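Local structure of glycerol dehydrogenase (Schizosaccharomyces pombe, 1TA9) at residues F126-A130 with K156-S160; D99-W103 with K123-G127; V73-F79 with L210-D216. The protein oxidises glycerol to dihydroxyacetone, probably with NAD+ as the electron acceptor and zinc as the catalytic metal, in the assimilation of glycerol. All coordinates share one frame. Residue numbers count along the deposited sequence, not the author numbering.

All three contacts belong to the N-terminal part of the subunit, built round a parallel sheet of the dinucleotide-binding kind. Contacts 1 and 2 are neighbours, with centres about 9 Å apart, and they share Phe126 and Gly127: Phe126, which contact 2 sets beside Asp99, carries the ring that contact 1 lays on helix 155-167. They also touch directly, Thr157 OG1 lying 4.3 Å from Asp99 N. Asp99 and Lys156-Asp159 probably belong to the NAD+ site. Contact 3 pairs two strands towards the opposite edge of the sheet, its centre about 20 Å from that of contact 1 and 19 Å from that of contact 2; its Phe79 side chain lies about 5 Å from that of Thr177, another probable NAD+-site residue.

Contact 1. Residues F126-A130 with K156-S160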
ATOM      1  N   PHE B 126     -32.396  48.533   1.699  1.00 31.75           N
ATOM      2  CA  PHE B 126     -32.102  48.198   0.316  1.00 32.50           C
ATOM      3  C   PHE B 126     -33.433  47.944  -0.371  1.00 33.20           C
ATOM      4  O   PHE B 126     -34.254  47.169   0.123  1.00 33.20           O
ATOM      5  CB  PHE B 126     -31.232  46.941   0.244  1.00 32.30           C
ATOM      6  CG  PHE B 126     -30.832  46.560  -1.152  1.00 32.28           C
ATOM      7  CD1 PHE B 126     -30.990  45.253  -1.601  1.00 32.23           C
ATOM      8  CD2 PHE B 126     -30.293  47.507  -2.019  1.00 32.18           C
ATOM      9  CE1 PHE B 126     -30.620  44.893  -2.897  1.00 32.30           C
ATOM     10  CE2 PHE B 126     -29.918  47.157  -3.317  1.00 32.23           C
ATOM     11  CZ  PHE B 126     -30.084  45.845  -3.756  1.00 32.15           C
ATOM     12  N   GLY B 127     -33.648  48.602  -1.505  1.00 34.01           N
ATOM     13  CA  GLY B 127     -34.894  48.433  -2.230  1.00 35.15           C
ATOM     14  C   GLY B 127     -34.974  47.124  -2.990  1.00 35.96           C
ATOM     15  O   GLY B 127     -35.899  46.913  -3.775  1.00 36.08           O
ATOM     16  N   GLY B 128     -34.005  46.244  -2.761  1.00 36.66           N
ATOM     17  CA  GLY B 128     -33.998  44.962  -3.442  1.00 37.60           C
ATOM     18  C   GLY B 128     -33.481  45.080  -4.862  1.00 38.28           C
ATOM     19  O   GLY B 128     -33.086  44.085  -5.471  1.00 38.38           O
ATOM     20  N   GLU B 129     -33.482  46.302  -5.385  1.00 38.85           N
ATOM     21  CA  GLU B 129     -33.013  46.564  -6.741  1.00 39.44           C
ATOM     22  C   GLU B 129     -31.598  47.133  -6.723  1.00 39.77           C
ATOM     23  O   GLU B 129     -31.386  48.289  -6.350  1.00 39.92           O
ATOM     24  CB  GLU B 129     -33.959  47.534  -7.440  1.00 39.52           C
ATOM     25  N   ALA B 130     -30.635  46.314  -7.134  1.00 40.06           N
ATOM     26  CA  ALA B 130     -29.232  46.717  -7.159  1.00 40.34           C
ATOM     27  C   ALA B 130     -28.875  47.523  -8.407  1.00 40.57           C
ATOM     28  O   ALA B 130     -27.852  47.273  -9.048  1.00 40.53           O
ATOM     29  CB  ALA B 130     -28.342  45.483  -7.067  1.00 40.31           C
ATOM     30  N   LYS B 156     -27.109  40.768  -3.646  1.00 24.99           N
ATOM     31  CA  LYS B 156     -27.485  42.105  -4.089  1.00 25.53           C
ATOM     32  C   LYS B 156     -27.138  43.153  -3.041  1.00 25.56           C
ATOM     33  O   LYS B 156     -26.600  44.212  -3.365  1.00 25.62           O
ATOM     34  CB  LYS B 156     -28.984  42.169  -4.403  1.00 25.96           C
ATOM     35  CG  LYS B 156     -29.390  41.455  -5.689  1.00 26.85           C
ATOM     36  CD  LYS B 156     -30.864  41.689  -5.995  1.00 27.40           C
ATOM     37  CE  LYS B 156     -31.277  41.021  -7.294  1.00 27.96           C
ATOM     38  NZ  LYS B 156     -32.707  41.294  -7.619  1.00 28.34           N
ATOM     39  N   THR B 157     -27.443  42.860  -1.783  1.00 25.48           N
ATOM     40  CA  THR B 157     -27.143  43.803  -0.714  1.00 25.55           C
ATOM     41  C   THR B 157     -25.634  43.929  -0.525  1.00 25.65           C
ATOM     42  O   THR B 157     -25.111  45.030  -0.337  1.00 25.51           O
ATOM     43  CB  THR B 157     -27.778  43.360   0.618  1.00 25.44           C
ATOM     44  OG1 THR B 157     -29.196  43.262   0.457  1.00 25.58           O
ATOM     45  CG2 THR B 157     -27.470  44.363   1.721  1.00 25.29           C
ATOM     46  N   MET B 158     -24.937  42.797  -0.580  1.00 25.71           N
ATOM     47  CA  MET B 158     -23.490  42.792  -0.406  1.00 25.94           C
ATOM     48  C   MET B 158     -22.789  43.563  -1.522  1.00 25.91           C
ATOM     49  O   MET B 158     -21.837  44.301  -1.270  1.00 25.81           O
ATOM     50  CB  MET B 158     -22.964  41.352  -0.340  1.00 26.35           C
ATOM     51  CG  MET B 158     -23.398  40.595   0.915  1.00 27.03           C
ATOM     52  SD  MET B 158     -22.553  39.003   1.168  1.00 27.74           S
ATOM     53  CE  MET B 158     -23.797  37.853   0.551  1.00 27.65           C
ATOM     54  N   ASP B 159     -23.257  43.399  -2.755  1.00 25.83           N
ATOM     55  CA  ASP B 159     -22.647  44.109  -3.869  1.00 25.93           C
ATOM     56  C   ASP B 159     -22.965  45.598  -3.826  1.00 25.56           C
ATOM     57  O   ASP B 159     -22.142  46.426  -4.215  1.00 25.57           O
ATOM     58  CB  ASP B 159     -23.090  43.500  -5.199  1.00 26.58           C
ATOM     59  CG  ASP B 159     -22.433  42.161  -5.459  1.00 27.12           C
ATOM     60  OD1 ASP B 159     -21.197  42.079  -5.313  1.00 27.60           O
ATOM     61  OD2 ASP B 159     -23.141  41.195  -5.807  1.00 27.72           O
ATOM     62  N   SER B 160     -24.156  45.939  -3.348  1.00 25.08           N
ATOM     63  CA  SER B 160     -24.546  47.339  -3.245  1.00 24.63           C
ATOM     64  C   SER B 160     -23.649  48.025  -2.214  1.00 24.22           C
ATOM     65  O   SER B 160     -23.230  49.171  -2.400  1.00 24.10           O
ATOM     66  CB  SER B 160     -26.015  47.450  -2.822  1.00 24.76           C
ATOM     67  OG  SER B 160     -26.874  46.937  -3.829  1.00 24.88           O
TER
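The ring of Phe126 lies against the first turns of helix 155-167, with the CA of Thr157 over one of its faces. Its CE1 is 3.5 Å from Lys156 CB, its CD1 3.4 Å from Thr157 OG1, and its CE2 3.1 Å from Ser160 OG, so one aromatic side chain spans a full helical turn. The t rotamer of Phe126 carries the ring from the backbone towards the helix. No hydrogen bond crosses between the segments; the polar group nearest the ring is satisfied within the helix, where Ser160 OG donates to Lys156 O at 2.8 Å. The loop 126-130 leaves the C-terminal end of strand 120-125, and helix 155-167 starts at the C-terminal end of strand 148-153. Nucleotide sites in parallel alpha/beta domains form along this edge, and Lys156, Thr157, Met158 and Asp159 probably contribute to NAD+ binding here. Beyond the ring, the extended side chain of Lys156 runs past the loop, its CD 3.3 Å from Gly128 O. Gly128 itself has a positive phi of 79°, which turns the chain at this point. Ala130 closes the patch: its CB approaches Lys156 CB at 4.3 Å and Ser160 OG at 3.8 Å. Behind them, Leu97 of strand 93-98 touches both Phe126 and Ser160, while helix 132-139 adds Leu138 against Phe126 and Leu135 against Ser160.

Contact 2. Residues D99-W103 with K123-G127; sequences DQNVW and KLVFG
Residues 100-103 form the first turn of a helix, with phi/psi near -60/-40 and Trp103 N bonded to Asp99 O at 3.1 Å. Asp99, at -70/169, is the N-cap. The other segment is extended through Lys123, Leu124 and Val125, continues at -70/129 in Phe126, and bends at Gly127 (-76/9). The segments come closest at Asp99 and Phe126, with CA atoms 4.4 Å apart; there Asp99 CA makes a CA-H...O contact to Phe126 O at 3.6 Å. A water bridges the same carbonyl to the helix start, 2.8 Å from Phe126 O and 2.8 Å from Gln100 N. Asp99 takes the p rotamer, so OD2 accepts from Val102 N at 2.7 Å. Trp103 (chi1 -87°, chi2 111°) reaches the strand: NE1 donates to Leu124 O at 3.1 Å, CH2 meets Lys123 CG at 3.5 Å, and CD1 packs on Val125 CG2 at 4.2 Å. Val125 (t) also sets CG1 3.9 Å from Gln100 N. The two segments belong to the beta-alpha-beta unit of strand 93-98, helix 100-115 and strand 120-125, and the Asp99 cap probably helps to bind NAD+. Strand 93-98 lies next to strand 120-125 in the parallel sheet, bonded through Val96 to Leu124 and Ala98 to Phe126; Trp103 packs on Val96 and Ala98, while the Phe126 ring packs on Lys156, Thr157 and Ser160 of helix 155-167.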
ATOM      1  N   ASP B  99     -32.138  44.785   3.187  1.00 25.68           N
ATOM      2  CA  ASP B  99     -33.519  44.842   2.720  1.00 26.07           C
ATOM      3  C   ASP B  99     -34.401  44.672   3.954  1.00 26.28           C
ATOM      4  O   ASP B  99     -33.904  44.332   5.025  1.00 26.14           O
ATOM      5  CB  ASP B  99     -33.794  43.751   1.669  1.00 26.12           C
ATOM      6  CG  ASP B  99     -33.703  42.341   2.229  1.00 26.28           C
ATOM      7  OD1 ASP B  99     -33.513  41.404   1.422  1.00 26.32           O
ATOM      8  OD2 ASP B  99     -33.833  42.156   3.456  1.00 26.36           O
ATOM      9  N   GLN B 100     -35.702  44.904   3.816  1.00 26.56           N
ATOM     10  CA  GLN B 100     -36.597  44.804   4.961  1.00 26.98           C
ATOM     11  C   GLN B 100     -36.577  43.444   5.647  1.00 26.93           C
ATOM     12  O   GLN B 100     -36.635  43.360   6.874  1.00 26.82           O
ATOM     13  CB  GLN B 100     -38.025  45.154   4.543  1.00 27.56           C
ATOM     14  CG  GLN B 100     -38.928  45.506   5.709  1.00 28.51           C
ATOM     15  CD  GLN B 100     -38.289  46.516   6.649  1.00 29.01           C
ATOM     16  OE1 GLN B 100     -37.624  46.145   7.618  1.00 29.44           O
ATOM     17  NE2 GLN B 100     -38.476  47.797   6.357  1.00 29.35           N
ATOM     18  N   ASN B 101     -36.494  42.383   4.854  1.00 26.97           N
ATOM     19  CA  ASN B 101     -36.472  41.029   5.387  1.00 27.03           C
ATOM     20  C   ASN B 101     -35.314  40.840   6.368  1.00 26.75           C
ATOM     21  O   ASN B 101     -35.500  40.320   7.470  1.00 26.76           O
ATOM     22  CB  ASN B 101     -36.349  40.023   4.238  1.00 27.60           C
ATOM     23  CG  ASN B 101     -36.508  38.588   4.696  1.00 28.19           C
ATOM     24  OD1 ASN B 101     -36.286  37.649   3.926  1.00 28.82           O
ATOM     25  ND2 ASN B 101     -36.901  38.404   5.951  1.00 28.27           N
ATOM     26  N   VAL B 102     -34.120  41.269   5.969  1.00 26.37           N
ATOM     27  CA  VAL B 102     -32.949  41.125   6.822  1.00 25.90           C
ATOM     28  C   VAL B 102     -33.030  42.010   8.059  1.00 25.86           C
ATOM     29  O   VAL B 102     -32.517  41.648   9.119  1.00 25.65           O
ATOM     30  CB  VAL B 102     -31.653  41.425   6.042  1.00 25.86           C
ATOM     31  CG1 VAL B 102     -30.456  41.340   6.968  1.00 25.63           C
ATOM     32  CG2 VAL B 102     -31.499  40.425   4.904  1.00 25.62           C
ATOM     33  N   TRP B 103     -33.673  43.170   7.933  1.00 25.79           N
ATOM     34  CA  TRP B 103     -33.818  44.056   9.085  1.00 25.83           C
ATOM     35  C   TRP B 103     -34.658  43.345  10.137  1.00 26.00           C
ATOM     36  O   TRP B 103     -34.364  43.403  11.331  1.00 26.12           O
ATOM     37  CB  TRP B 103     -34.496  45.375   8.686  1.00 25.44           C
ATOM     38  CG  TRP B 103     -33.538  46.421   8.201  1.00 25.00           C
ATOM     39  CD1 TRP B 103     -33.410  46.893   6.927  1.00 24.90           C
ATOM     40  CD2 TRP B 103     -32.553  47.106   8.984  1.00 24.95           C
ATOM     41  NE1 TRP B 103     -32.404  47.829   6.866  1.00 24.79           N
ATOM     42  CE2 TRP B 103     -31.861  47.978   8.115  1.00 24.81           C
ATOM     43  CE3 TRP B 103     -32.186  47.066  10.337  1.00 24.88           C
ATOM     44  CZ2 TRP B 103     -30.819  48.803   8.555  1.00 24.85           C
ATOM     45  CZ3 TRP B 103     -31.150  47.886  10.775  1.00 24.84           C
ATOM     46  CH2 TRP B 103     -30.479  48.743   9.883  1.00 24.80           C
ATOM     47  N   LYS B 123     -29.410  53.881   9.307  1.00 27.88           N
ATOM     48  CA  LYS B 123     -30.102  52.682   8.860  1.00 28.20           C
ATOM     49  C   LYS B 123     -30.783  52.901   7.516  1.00 28.44           C
ATOM     50  O   LYS B 123     -31.731  53.682   7.402  1.00 28.45           O
ATOM     51  CB  LYS B 123     -31.128  52.260   9.914  1.00 28.22           C
ATOM     52  CG  LYS B 123     -30.512  51.986  11.282  1.00 28.42           C
ATOM     53  CD  LYS B 123     -31.563  51.623  12.323  1.00 28.58           C
ATOM     54  CE  LYS B 123     -32.517  52.778  12.580  1.00 28.66           C
ATOM     55  NZ  LYS B 123     -33.520  52.440  13.630  1.00 28.97           N
ATOM     56  N   LEU B 124     -30.289  52.211   6.495  1.00 28.72           N
ATOM     57  CA  LEU B 124     -30.847  52.321   5.155  1.00 29.06           C
ATOM     58  C   LEU B 124     -31.490  51.007   4.731  1.00 29.52           C
ATOM     59  O   LEU B 124     -31.022  49.926   5.094  1.00 29.35           O
ATOM     60  CB  LEU B 124     -29.755  52.696   4.152  1.00 28.96           C
ATOM     61  CG  LEU B 124     -28.974  53.985   4.409  1.00 28.90           C
ATOM     62  CD1 LEU B 124     -27.956  54.177   3.298  1.00 28.92           C
ATOM     63  CD2 LEU B 124     -29.926  55.175   4.475  1.00 28.92           C
ATOM     64  N   VAL B 125     -32.569  51.103   3.962  1.00 30.05           N
ATOM     65  CA  VAL B 125     -33.260  49.913   3.494  1.00 30.58           C
ATOM     66  C   VAL B 125     -32.985  49.681   2.014  1.00 31.12           C
ATOM     67  O   VAL B 125     -33.290  50.527   1.176  1.00 31.03           O
ATOM     68  CB  VAL B 125     -34.786  50.027   3.697  1.00 30.56           C
ATOM     69  CG1 VAL B 125     -35.469  48.755   3.208  1.00 30.47           C
ATOM     70  CG2 VAL B 125     -35.099  50.269   5.160  1.00 30.43           C
ATOM     71  N   PHE B 126     -32.396  48.533   1.699  1.00 31.75           N
ATOM     72  CA  PHE B 126     -32.102  48.198   0.316  1.00 32.50           C
ATOM     73  C   PHE B 126     -33.433  47.944  -0.371  1.00 33.20           C
ATOM     74  O   PHE B 126     -34.254  47.169   0.123  1.00 33.20           O
ATOM     75  CB  PHE B 126     -31.232  46.941   0.244  1.00 32.30           C
ATOM     76  CG  PHE B 126     -30.832  46.560  -1.152  1.00 32.28           C
ATOM     77  CD1 PHE B 126     -30.990  45.253  -1.601  1.00 32.23           C
ATOM     78  CD2 PHE B 126     -30.293  47.507  -2.019  1.00 32.18           C
ATOM     79  CE1 PHE B 126     -30.620  44.893  -2.897  1.00 32.30           C
ATOM     80  CE2 PHE B 126     -29.918  47.157  -3.317  1.00 32.23           C
ATOM     81  CZ  PHE B 126     -30.084  45.845  -3.756  1.00 32.15           C
ATOM     82  N   GLY B 127     -33.648  48.602  -1.505  1.00 34.01           N
ATOM     83  CA  GLY B 127     -34.894  48.433  -2.230  1.00 35.15           C
ATOM     84  C   GLY B 127     -34.974  47.124  -2.990  1.00 35.96           C
ATOM     85  O   GLY B 127     -35.899  46.913  -3.775  1.00 36.08           O
TER
HETATM   86  O   HOH W   1     -36.350  45.769   1.274  1.00 30.88           O

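Contact 3. Residues V73-F79 with L210-D216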
ATOM      1  N   VAL B  73     -14.625  37.026  10.256  1.00 11.90           N
ATOM      2  CA  VAL B  73     -15.097  36.654  11.588  1.00 12.50           C
ATOM      3  C   VAL B  73     -16.381  35.852  11.481  1.00 12.67           C
ATOM      4  O   VAL B  73     -17.345  36.300  10.866  1.00 13.16           O
ATOM      5  CB  VAL B  73     -15.359  37.912  12.438  1.00 12.32           C
ATOM      6  CG1 VAL B  73     -15.833  37.520  13.834  1.00 12.46           C
ATOM      7  CG2 VAL B  73     -14.090  38.751  12.512  1.00 12.35           C
ATOM      8  N   GLN B  74     -16.385  34.674  12.099  1.00 12.90           N
ATOM      9  CA  GLN B  74     -17.530  33.769  12.058  1.00 13.18           C
ATOM     10  C   GLN B  74     -17.843  33.171  13.439  1.00 13.29           C
ATOM     11  O   GLN B  74     -16.973  32.585  14.083  1.00 13.32           O
ATOM     12  CB  GLN B  74     -17.216  32.646  11.066  1.00 13.51           C
ATOM     13  CG  GLN B  74     -18.231  31.533  10.993  1.00 14.09           C
ATOM     14  CD  GLN B  74     -17.702  30.338  10.222  1.00 14.36           C
ATOM     15  OE1 GLN B  74     -17.133  30.488   9.140  1.00 14.29           O
ATOM     16  NE2 GLN B  74     -17.892  29.141  10.772  1.00 14.47           N
ATOM     17  N   GLY B  75     -19.088  33.308  13.887  1.00 13.17           N
ATOM     18  CA  GLY B  75     -19.452  32.755  15.181  1.00 13.10           C
ATOM     19  C   GLY B  75     -20.939  32.851  15.462  1.00 13.19           C
ATOM     20  O   GLY B  75     -21.635  33.681  14.881  1.00 12.91           O
ATOM     21  N   ARG B  76     -21.434  32.003  16.357  1.00 13.39           N
ATOM     22  CA  ARG B  76     -22.851  32.017  16.682  1.00 13.80           C
ATOM     23  C   ARG B  76     -23.175  33.209  17.574  1.00 14.21           C
ATOM     24  O   ARG B  76     -22.540  33.406  18.610  1.00 14.30           O
ATOM     25  CB  ARG B  76     -23.252  30.718  17.381  1.00 13.47           C
ATOM     26  CG  ARG B  76     -24.755  30.532  17.428  1.00 13.22           C
ATOM     27  CD  ARG B  76     -25.158  29.207  18.032  1.00 13.11           C
ATOM     28  NE  ARG B  76     -26.547  28.917  17.698  1.00 13.39           N
ATOM     29  CZ  ARG B  76     -27.177  27.784  17.985  1.00 13.36           C
ATOM     30  NH1 ARG B  76     -26.551  26.808  18.629  1.00 13.39           N
ATOM     31  NH2 ARG B  76     -28.438  27.623  17.605  1.00 13.31           N
ATOM     32  N   HIS B  77     -24.161  33.999  17.157  1.00 14.79           N
ATOM     33  CA  HIS B  77     -24.585  35.193  17.890  1.00 15.35           C
ATOM     34  C   HIS B  77     -23.544  36.300  17.752  1.00 15.45           C
ATOM     35  O   HIS B  77     -23.571  37.286  18.486  1.00 15.47           O
ATOM     36  CB  HIS B  77     -24.797  34.870  19.374  1.00 15.71           C
ATOM     37  CG  HIS B  77     -25.767  33.754  19.614  1.00 16.12           C
ATOM     38  ND1 HIS B  77     -27.073  33.799  19.180  1.00 16.44           N
ATOM     39  CD2 HIS B  77     -25.616  32.559  20.231  1.00 16.43           C
ATOM     40  CE1 HIS B  77     -27.687  32.678  19.518  1.00 16.47           C
ATOM     41  NE2 HIS B  77     -26.825  31.909  20.157  1.00 16.70           N
ATOM     42  N   ALA B  78     -22.637  36.136  16.793  1.00 15.65           N
ATOM     43  CA  ALA B  78     -21.573  37.107  16.564  1.00 15.83           C
ATOM     44  C   ALA B  78     -22.067  38.538  16.384  1.00 16.02           C
ATOM     45  O   ALA B  78     -21.394  39.477  16.802  1.00 15.98           O
ATOM     46  CB  ALA B  78     -20.739  36.690  15.355  1.00 15.81           C
ATOM     47  N   PHE B  79     -23.231  38.715  15.764  1.00 16.31           N
ATOM     48  CA  PHE B  79     -23.751  40.062  15.560  1.00 16.84           C
ATOM     49  C   PHE B  79     -23.948  40.811  16.877  1.00 17.53           C
ATOM     50  O   PHE B  79     -24.022  42.037  16.883  1.00 17.83           O
ATOM     51  CB  PHE B  79     -25.075  40.042  14.783  1.00 16.34           C
ATOM     52  CG  PHE B  79     -24.931  39.673  13.327  1.00 15.99           C
ATOM     53  CD1 PHE B  79     -23.705  39.784  12.675  1.00 15.72           C
ATOM     54  CD2 PHE B  79     -26.037  39.248  12.597  1.00 15.82           C
ATOM     55  CE1 PHE B  79     -23.584  39.477  11.314  1.00 15.57           C
ATOM     56  CE2 PHE B  79     -25.927  38.941  11.240  1.00 15.55           C
ATOM     57  CZ  PHE B  79     -24.694  39.058  10.597  1.00 15.45           C
ATOM     58  N   LEU B 210     -13.913  43.534   5.972  1.00 13.49           N
ATOM     59  CA  LEU B 210     -14.318  42.518   6.932  1.00 13.50           C
ATOM     60  C   LEU B 210     -15.527  41.730   6.459  1.00 13.33           C
ATOM     61  O   LEU B 210     -16.497  42.308   5.970  1.00 13.54           O
ATOM     62  CB  LEU B 210     -14.668  43.165   8.282  1.00 13.77           C
ATOM     63  CG  LEU B 210     -15.430  42.305   9.305  1.00 13.78           C
ATOM     64  CD1 LEU B 210     -14.531  41.217   9.867  1.00 13.74           C
ATOM     65  CD2 LEU B 210     -15.941  43.195  10.438  1.00 14.22           C
ATOM     66  N   ILE B 211     -15.447  40.408   6.577  1.00 13.04           N
ATOM     67  CA  ILE B 211     -16.575  39.538   6.253  1.00 12.78           C
ATOM     68  C   ILE B 211     -16.974  39.075   7.653  1.00 12.80           C
ATOM     69  O   ILE B 211     -16.178  38.467   8.366  1.00 12.42           O
ATOM     70  CB  ILE B 211     -16.171  38.346   5.361  1.00 12.69           C
ATOM     71  CG1 ILE B 211     -16.171  38.761   3.880  1.00 12.81           C
ATOM     72  CG2 ILE B 211     -17.200  37.234   5.499  1.00 12.21           C
ATOM     73  CD1 ILE B 211     -15.416  40.028   3.555  1.00 12.82           C
ATOM     74  N   PHE B 212     -18.204  39.393   8.040  1.00 13.07           N
ATOM     75  CA  PHE B 212     -18.716  39.120   9.381  1.00 13.37           C
ATOM     76  C   PHE B 212     -19.936  38.211   9.278  1.00 13.67           C
ATOM     77  O   PHE B 212     -20.955  38.594   8.704  1.00 13.44           O
ATOM     78  CB  PHE B 212     -19.070  40.480  10.004  1.00 13.93           C
ATOM     79  CG  PHE B 212     -19.397  40.441  11.471  1.00 14.29           C
ATOM     80  CD1 PHE B 212     -18.758  39.559  12.331  1.00 14.66           C
ATOM     81  CD2 PHE B 212     -20.311  41.348  12.000  1.00 14.39           C
ATOM     82  CE1 PHE B 212     -19.028  39.581  13.704  1.00 15.03           C
ATOM     83  CE2 PHE B 212     -20.585  41.378  13.363  1.00 14.97           C
ATOM     84  CZ  PHE B 212     -19.942  40.492  14.217  1.00 14.75           C
ATOM     85  N   ILE B 213     -19.825  37.009   9.837  1.00 13.65           N
ATOM     86  CA  ILE B 213     -20.908  36.030   9.756  1.00 14.11           C
ATOM     87  C   ILE B 213     -21.423  35.543  11.099  1.00 13.93           C
ATOM     88  O   ILE B 213     -20.650  35.071  11.932  1.00 14.23           O
ATOM     89  CB  ILE B 213     -20.455  34.776   8.968  1.00 14.49           C
ATOM     90  CG1 ILE B 213     -19.908  35.185   7.603  1.00 15.25           C
ATOM     91  CG2 ILE B 213     -21.625  33.798   8.810  1.00 14.85           C
ATOM     92  CD1 ILE B 213     -19.307  34.031   6.825  1.00 15.86           C
ATOM     93  N   ASP B 214     -22.735  35.644  11.299  1.00 13.40           N
ATOM     94  CA  ASP B 214     -23.356  35.165  12.527  1.00 13.08           C
ATOM     95  C   ASP B 214     -23.975  33.819  12.153  1.00 12.70           C
ATOM     96  O   ASP B 214     -24.954  33.757  11.410  1.00 12.55           O
ATOM     97  CB  ASP B 214     -24.429  36.150  13.006  1.00 13.27           C
ATOM     98  CG  ASP B 214     -25.058  35.740  14.333  1.00 13.82           C
ATOM     99  OD1 ASP B 214     -25.413  36.640  15.128  1.00 13.91           O
ATOM    100  OD2 ASP B 214     -25.213  34.524  14.580  1.00 13.81           O
ATOM    101  N   THR B 215     -23.390  32.738  12.656  1.00 12.37           N
ATOM    102  CA  THR B 215     -23.866  31.404  12.319  1.00 12.23           C
ATOM    103  C   THR B 215     -25.230  31.018  12.889  1.00 12.10           C
ATOM    104  O   THR B 215     -25.805  30.005  12.488  1.00 11.56           O
ATOM    105  CB  THR B 215     -22.816  30.348  12.691  1.00 12.36           C
ATOM    106  OG1 THR B 215     -22.397  30.540  14.045  1.00 12.64           O
ATOM    107  CG2 THR B 215     -21.601  30.474  11.772  1.00 12.56           C
ATOM    108  N   ASP B 216     -25.761  31.814  13.814  1.00 11.98           N
ATOM    109  CA  ASP B 216     -27.085  31.509  14.346  1.00 12.14           C
ATOM    110  C   ASP B 216     -28.080  31.904  13.262  1.00 12.13           C
ATOM    111  O   ASP B 216     -29.132  31.283  13.097  1.00 12.19           O
ATOM    112  CB  ASP B 216     -27.367  32.287  15.630  1.00 12.42           C
ATOM    113  CG  ASP B 216     -28.656  31.845  16.300  1.00 13.06           C
ATOM    114  OD1 ASP B 216     -29.667  32.573  16.204  1.00 13.44           O
ATOM    115  OD2 ASP B 216     -28.661  30.755  16.912  1.00 13.53           O
TER
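Arg76 and Asp216 form a salt bridge, with Arg76 NE 2.9 Å and NH2 3.2 Å from Asp216 OD2. Both charges have second partners: Arg76 NH1 reaches Asp412 of a third subunit, and Asp216 OD1 pairs with Arg220. Asp214 gathers three backbone amides. Its OD2 accepts from His77 N at 2.8 Å and caps the following helix through Asp216 N at 2.9 Å, while OD1 accepts from Phe79 N at 3.1 Å. This N-cap therefore also ties down the type II turn Gly75-Ala78, in which His77 adopts a positive phi of 73°. Upstream the axes of strands 73-75 and 210-214 approach to 4.8 Å at an angle of 4°, and the parallel backbones bond in turn: Val73 N to Ile211 O and Ile213 N to Val73 O at 2.8 Å each, Gly75 N to Ile213 O at 3.1 Å, and Thr215 N to Gly75 O at 3.0 Å. Strands 71-75 and 210-214 are neighbours at one side of the six-stranded parallel sheet; Val73 and Gln74 also pair antiparallel with a strand of a second subunit, so the sheet runs on across that interface. On the face carrying Val73 and Phe212, Val73 CB lies 3.8 Å from Phe212 CD1. Phe79 turns its edge to the Phe212 ring in an offset edge-to-face pair, centroids 5.3 Å apart, and receives Asp214 CB over its own face, 3.4 Å from the ring centroid. Ala78 CB packs 3.7 Å from Phe212 CE1, and Val73 CG2 meets Leu210 CD1 at 3.6 Å. Across the sheet, Gln74 and Ile213 face helix 289-307, touching Val295 and Thr299 respectively.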